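Local coordinates for polyguluronate lyase (Corynebacterium sp., PDB 1UAI), which probably cleaves the poly(alpha-L-guluronate) blocks of alginate as a lyase built on a jellyroll beta-sandwich, at residues K110-A116 / V127-G132. Sequence-based numbering, arbitrary orientation.
Sequences KPHLVGA and VFRLEG
The side chain of Glu-131 lies over one face of the His-112 ring, its carboxylate stacked nearly parallel to the imidazole (planes 6° apart) and its CG making a CH-pi contact 3.9 Å from the ring centroid. CG of Lys-110 lies against the opposite face, offset toward the rim. From there the lysine chain runs extended until chi4 (-63°) bends it, bringing Lys-110 NZ into a hydrogen bond with His-112 ND1 (2.9 Å), tilted from the ring plane; NZ also bonds to the carbonyl of Gln-197. Arg-129 extends along its own strand and gives NE to Glu-131 OE2 (2.7 Å), a salt bridge on the anti side of the carboxylate, while Glu-131 OE1 is held by His-144. With both oxygens gripped, the carboxylate is probably fixed in its stacked orientation. A water accepts from both Lys-110 NZ and Arg-129 NH2, bridging two like charges.

Farther along this face Val-114 turns CG1 against CB of Val-127 (3.7 Å), and its CG2 rests beside the aliphatic part of Arg-129. Leu-113 and Leu-130 project from the other face onto Phe-103 of strand 95-105, and the Phe-128 ring, with Ala-116 CB near its CD2, meets Phe-99 and Phe-162 edge-to-face. Between the faces, Leu-113 and Leu-130 form a hydrogen-bonded pair (Leu-130 N to Leu-113 O, 2.8 Å), and Gly-132 N reaches Pro-111 O, beyond the paired strands. With a polar cluster beside Val-114 on one face, the hairpin of strands 112-119 and 124-131 packs its other, apolar face on the second sheet, as in a jellyroll beta-sandwich.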
loop_
_atom_site.group_PDB
_atom_site.type_symbol
_atom_site.label_atom_id
_atom_site.label_comp_id
_atom_site.label_asym_id
_atom_site.label_seq_id
_atom_site.Cartn_x
_atom_site.Cartn_y
_atom_site.Cartn_z
ATOM N N LYS A 110 -17.615 -5.904 3.768
ATOM C CA LYS A 110 -16.666 -6.306 2.732
ATOM C C LYS A 110 -15.299 -6.013 3.347
ATOM O O LYS A 110 -14.683 -4.982 3.065
ATOM C CB LYS A 110 -16.895 -5.458 1.477
ATOM C CG LYS A 110 -16.121 -5.889 0.242
ATOM C CD LYS A 110 -16.507 -5.037 -0.961
ATOM C CE LYS A 110 -15.863 -5.534 -2.245
ATOM N NZ LYS A 110 -14.377 -5.444 -2.207
ATOM N N PRO A 111 -14.809 -6.920 4.208
ATOM C CA PRO A 111 -13.521 -6.777 4.897
ATOM C C PRO A 111 -12.306 -6.998 4.005
ATOM O O PRO A 111 -11.505 -7.905 4.245
ATOM C CB PRO A 111 -13.629 -7.814 6.006
ATOM C CG PRO A 111 -14.340 -8.933 5.307
ATOM C CD PRO A 111 -15.432 -8.221 4.525
ATOM N N HIS A 112 -12.164 -6.143 2.995
ATOM C CA HIS A 112 -11.083 -6.245 2.021
ATOM C C HIS A 112 -10.139 -5.048 2.103
ATOM O O HIS A 112 -10.577 -3.897 2.098
ATOM C CB HIS A 112 -11.677 -6.341 0.617
ATOM C CG HIS A 112 -12.601 -7.505 0.421
ATOM N ND1 HIS A 112 -13.278 -7.719 -0.760
ATOM C CD2 HIS A 112 -12.951 -8.522 1.244
ATOM C CE1 HIS A 112 -14.004 -8.817 -0.658
ATOM N NE2 HIS A 112 -13.823 -9.325 0.548
ATOM N N LEU A 113 -8.839 -5.327 2.131
ATOM C CA LEU A 113 -7.836 -4.280 2.269
ATOM C C LEU A 113 -6.522 -4.655 1.582
ATOM O O LEU A 113 -6.026 -5.770 1.746
ATOM C CB LEU A 113 -7.609 -4.042 3.766
ATOM C CG LEU A 113 -6.547 -3.062 4.256
ATOM C CD1 LEU A 113 -6.802 -1.673 3.696
ATOM C CD2 LEU A 113 -6.567 -3.040 5.777
ATOM N N VAL A 114 -5.962 -3.719 0.821
ATOM C CA VAL A 114 -4.704 -3.940 0.104
ATOM C C VAL A 114 -3.572 -3.191 0.822
ATOM O O VAL A 114 -3.696 -1.998 1.115
ATOM C CB VAL A 114 -4.840 -3.465 -1.364
ATOM C CG1 VAL A 114 -3.487 -3.443 -2.049
ATOM C CG2 VAL A 114 -5.792 -4.393 -2.106
ATOM N N GLY A 115 -2.470 -3.892 1.096
ATOM C CA GLY A 115 -1.365 -3.288 1.827
ATOM C C GLY A 115 -0.057 -3.009 1.106
ATOM O O GLY A 115 0.820 -2.344 1.658
ATOM N N ALA A 116 0.091 -3.524 -0.106
ATOM C CA ALA A 116 1.294 -3.283 -0.889
ATOM C C ALA A 116 1.019 -3.707 -2.314
ATOM O O ALA A 116 0.225 -4.619 -2.553
ATOM C CB ALA A 116 2.469 -4.072 -0.326
ATOM N N VAL A 127 -0.781 -7.497 -5.911
ATOM C CA VAL A 127 -0.830 -6.833 -4.616
ATOM C C VAL A 127 -1.039 -7.826 -3.475
ATOM O O VAL A 127 -1.421 -8.978 -3.700
ATOM C CB VAL A 127 -2.000 -5.793 -4.562
ATOM C CG1 VAL A 127 -2.104 -5.039 -5.877
ATOM C CG2 VAL A 127 -3.318 -6.490 -4.254
ATOM N N PHE A 128 -0.762 -7.365 -2.257
ATOM C CA PHE A 128 -0.987 -8.150 -1.044
ATOM C C PHE A 128 -2.380 -7.693 -0.619
ATOM O O PHE A 128 -2.582 -6.526 -0.261
ATOM C CB PHE A 128 0.041 -7.805 0.035
ATOM C CG PHE A 128 1.360 -8.519 -0.124
ATOM C CD1 PHE A 128 1.729 -9.527 0.764
ATOM C CD2 PHE A 128 2.239 -8.176 -1.147
ATOM C CE1 PHE A 128 2.953 -10.183 0.636
ATOM C CE2 PHE A 128 3.467 -8.826 -1.284
ATOM C CZ PHE A 128 3.822 -9.830 -0.390
ATOM N N ARG A 129 -3.331 -8.619 -0.669
ATOM C CA ARG A 129 -4.724 -8.325 -0.375
ATOM C C ARG A 129 -5.304 -9.197 0.731
ATOM O O ARG A 129 -5.303 -10.426 0.631
ATOM C CB ARG A 129 -5.538 -8.517 -1.660
ATOM C CG ARG A 129 -7.034 -8.286 -1.530
ATOM C CD ARG A 129 -7.766 -8.670 -2.815
ATOM N NE ARG A 129 -9.198 -8.405 -2.713
ATOM C CZ ARG A 129 -9.811 -7.358 -3.257
ATOM N NH1 ARG A 129 -9.127 -6.469 -3.963
ATOM N NH2 ARG A 129 -11.113 -7.183 -3.066
ATOM N N LEU A 130 -5.806 -8.559 1.783
ATOM C CA LEU A 130 -6.413 -9.289 2.885
ATOM C C LEU A 130 -7.934 -9.222 2.797
ATOM O O LEU A 130 -8.508 -8.152 2.576
ATOM C CB LEU A 130 -5.978 -8.710 4.237
ATOM C CG LEU A 130 -6.593 -9.373 5.479
ATOM C CD1 LEU A 130 -6.116 -10.818 5.576
ATOM C CD2 LEU A 130 -6.210 -8.603 6.735
ATOM N N GLU A 131 -8.572 -10.379 2.946
ATOM C CA GLU A 131 -10.028 -10.482 2.960
ATOM C C GLU A 131 -10.336 -11.303 4.211
ATOM O O GLU A 131 -10.160 -12.521 4.218
ATOM C CB GLU A 131 -10.552 -11.198 1.708
ATOM C CG GLU A 131 -10.139 -10.527 0.407
ATOM C CD GLU A 131 -10.904 -11.035 -0.804
ATOM O OE1 GLU A 131 -11.474 -12.145 -0.744
ATOM O OE2 GLU A 131 -10.928 -10.322 -1.830
ATOM N N GLY A 132 -10.771 -10.633 5.276
ATOM C CA GLY A 132 -11.060 -11.331 6.518
ATOM C C GLY A 132 -9.756 -11.822 7.125
ATOM O O GLY A 132 -8.929 -11.018 7.558
HETATM O O HOH W 1 -13.107 -5.866 -4.677
#